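O-methyltransferase, putative (Bacillus cereus, PDB 3DUW) probably transfers the methyl group of S-adenosylmethionine to a hydroxyl oxygen of a substrate, and binds the demethylated product S-adenosyl-L-homocysteine. Local coordinates at residues A[35-40]-A[66-71]. Numbering follows the deposited sequence.
With SAH (S-adenosyl-L-homocysteine), chain C.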
loop_
_atom_site.group_PDB
_atom_site.type_symbol
_atom_site.label_atom_id
_atom_site.label_comp_id
_atom_site.label_asym_id
_atom_site.label_seq_id
_atom_site.Cartn_x
_atom_site.Cartn_y
_atom_site.Cartn_z
ATOM N N ALA A 35 27.320 -13.345 -5.168
ATOM C CA ALA A 35 27.664 -13.811 -3.828
ATOM C C ALA A 35 26.778 -14.976 -3.405
ATOM O O ALA A 35 26.850 -15.446 -2.267
ATOM C CB ALA A 35 27.531 -12.668 -2.832
ATOM N N ASN A 36 25.941 -15.424 -4.334
ATOM C CA ASN A 36 25.026 -16.532 -4.107
ATOM C C ASN A 36 23.974 -16.295 -3.031
ATOM O O ASN A 36 23.476 -17.244 -2.428
ATOM C CB ASN A 36 25.813 -17.807 -3.798
ATOM C CG ASN A 36 26.628 -18.281 -4.981
ATOM O OD1 ASN A 36 26.102 -18.446 -6.083
ATOM N ND2 ASN A 36 27.918 -18.503 -4.762
ATOM N N LEU A 37 23.636 -15.035 -2.781
ATOM C CA LEU A 37 22.606 -14.737 -1.795
ATOM C C LEU A 37 21.287 -15.189 -2.414
ATOM O O LEU A 37 21.125 -15.155 -3.633
ATOM C CB LEU A 37 22.527 -13.233 -1.505
ATOM C CG LEU A 37 23.783 -12.465 -1.083
ATOM C CD1 LEU A 37 23.365 -11.112 -0.505
ATOM C CD2 LEU A 37 24.567 -13.256 -0.051
ATOM N N PRO A 38 20.329 -15.630 -1.585
ATOM C CA PRO A 38 19.042 -16.070 -2.132
ATOM C C PRO A 38 18.332 -14.874 -2.766
ATOM O O PRO A 38 18.524 -13.738 -2.330
ATOM C CB PRO A 38 18.299 -16.582 -0.901
ATOM C CG PRO A 38 19.401 -17.002 0.030
ATOM C CD PRO A 38 20.405 -15.887 -0.139
ATOM N N ALA A 39 17.523 -15.125 -3.791
ATOM C CA ALA A 39 16.786 -14.058 -4.458
ATOM C C ALA A 39 15.543 -13.730 -3.636
ATOM O O ALA A 39 14.411 -13.891 -4.105
ATOM C CB ALA A 39 16.387 -14.497 -5.864
ATOM N N HIS A 40 15.757 -13.274 -2.405
ATOM C CA HIS A 40 14.653 -12.941 -1.515
ATOM C C HIS A 40 14.454 -11.442 -1.335
ATOM O O HIS A 40 13.700 -11.023 -0.449
ATOM C CB HIS A 40 14.847 -13.592 -0.140
ATOM C CG HIS A 40 14.864 -15.090 -0.171
ATOM N ND1 HIS A 40 14.285 -15.825 -1.183
ATOM C CD2 HIS A 40 15.370 -15.989 0.705
ATOM C CE1 HIS A 40 14.437 -17.113 -0.931
ATOM N NE2 HIS A 40 15.091 -17.240 0.209
ATOM N N GLY A 66 15.925 -7.736 8.784
ATOM C CA GLY A 66 16.192 -8.602 7.644
ATOM C C GLY A 66 16.775 -7.758 6.515
ATOM O O GLY A 66 16.032 -7.209 5.700
ATOM N N THR A 67 18.108 -7.691 6.435
ATOM C CA THR A 67 18.792 -6.869 5.430
ATOM C C THR A 67 19.180 -7.558 4.109
ATOM O O THR A 67 19.129 -6.911 3.049
ATOM C CB THR A 67 20.107 -6.281 6.017
ATOM O OG1 THR A 67 19.898 -5.869 7.379
ATOM C CG2 THR A 67 20.565 -5.104 5.172
ATOM N N LEU A 68 19.578 -8.837 4.174
ATOM C CA LEU A 68 20.047 -9.560 2.980
ATOM C C LEU A 68 21.201 -8.778 2.338
ATOM O O LEU A 68 22.297 -8.695 2.889
ATOM C CB LEU A 68 18.946 -9.721 1.942
ATOM C CG LEU A 68 19.122 -10.824 0.909
ATOM C CD1 LEU A 68 19.478 -12.138 1.592
ATOM C CD2 LEU A 68 17.850 -10.988 0.100
ATOM N N GLY A 69 20.954 -8.181 1.185
ATOM C CA GLY A 69 21.993 -7.434 0.519
ATOM C C GLY A 69 21.754 -5.928 0.551
ATOM O O GLY A 69 22.476 -5.159 -0.071
ATOM N N GLY A 70 20.726 -5.502 1.280
ATOM C CA GLY A 70 20.419 -4.085 1.402
ATOM C C GLY A 70 19.575 -3.497 0.277
ATOM O O GLY A 70 19.463 -2.273 0.157
ATOM N N TYR A 71 18.978 -4.353 -0.549
ATOM C CA TYR A 71 18.138 -3.866 -1.638
ATOM C C TYR A 71 16.940 -3.076 -1.089
ATOM O O TYR A 71 16.736 -1.923 -1.461
ATOM C CB TYR A 71 17.666 -5.037 -2.504
ATOM C CG TYR A 71 16.918 -4.614 -3.748
ATOM C CD1 TYR A 71 17.592 -4.109 -4.861
ATOM C CD2 TYR A 71 15.530 -4.706 -3.805
ATOM C CE1 TYR A 71 16.897 -3.708 -6.002
ATOM C CE2 TYR A 71 14.827 -4.308 -4.935
ATOM C CZ TYR A 71 15.514 -3.810 -6.027
ATOM O OH TYR A 71 14.802 -3.403 -7.133
HETATM N N SAH C . 14.237 -7.234 3.100
HETATM C CA SAH C . 15.465 -7.595 2.299
HETATM C CB SAH C . 15.647 -9.075 2.255
HETATM C CG SAH C . 15.843 -9.801 3.565
HETATM S SD SAH C . 15.732 -11.618 3.263
HETATM C C SAH C . 15.243 -7.089 0.834
HETATM O O SAH C . 14.157 -6.580 0.542
HETATM O OXT SAH C . 16.224 -7.234 0.020
HETATM C "C5'" SAH C . 15.636 -12.176 4.916
HETATM C "C4'" SAH C . 16.987 -11.866 5.723
HETATM O "O4'" SAH C . 16.666 -12.382 7.013
HETATM C "C3'" SAH C . 18.222 -12.655 5.313
HETATM O "O3'" SAH C . 19.303 -11.800 4.932
HETATM C "C2'" SAH C . 18.513 -13.532 6.596
HETATM O "O2'" SAH C . 19.891 -13.833 6.762
HETATM C "C1'" SAH C . 17.920 -12.678 7.698
HETATM N N9 SAH C . 17.651 -13.282 8.865
HETATM C C8 SAH C . 17.164 -14.539 9.185
HETATM N N7 SAH C . 17.030 -14.772 10.452
HETATM C C5 SAH C . 17.458 -13.573 11.076
HETATM C C6 SAH C . 17.542 -13.207 12.468
HETATM N N6 SAH C . 17.198 -14.019 13.476
HETATM N N1 SAH C . 18.009 -11.940 12.706
HETATM C C2 SAH C . 18.372 -11.077 11.712
HETATM N N3 SAH C . 18.307 -11.391 10.370
HETATM C C4 SAH C . 17.843 -12.652 10.127
#
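Pro38 CB lies over one face of the His40 imidazole, 3.3 Å above the ring plane and displaced toward its rim. From the base of this side chain, His40 CB reaches both the sulfur SD of SAH and, at 4.0 Å, Leu68 CD2. Leu68 is thus wedged between the loop 35-40 and SAH. Its CG stands anti to the backbone N (chi1 -159°), and both methyls bridge loop and ligand: Leu68 CD2 sits between Pro38 O at 3.7 Å and SAH CB at 3.6 Å, while Leu68 CD1 meets Pro38 CD and comes within 3.4 Å of SAH O3'. Here the Rossmann-like fold of class I methyltransferases places its glycine-rich loop, leading from strand 61-65 into helix 71-77. A type II' turn from Thr67 to Gly70, closed by Gly70 N to Thr67 O, carries Leu68 at positive phi (56°), and Gly66 O accepts a hydrogen bond from the SAH amino N at 3.2 Å. Farther from the ligand, Leu37 CD1 packs on Gly69 CA at 4.1 Å. Leu37 follows the Schellman motif that ends helix 23-34, and also touches His95 and Ile98 of helix 93-105.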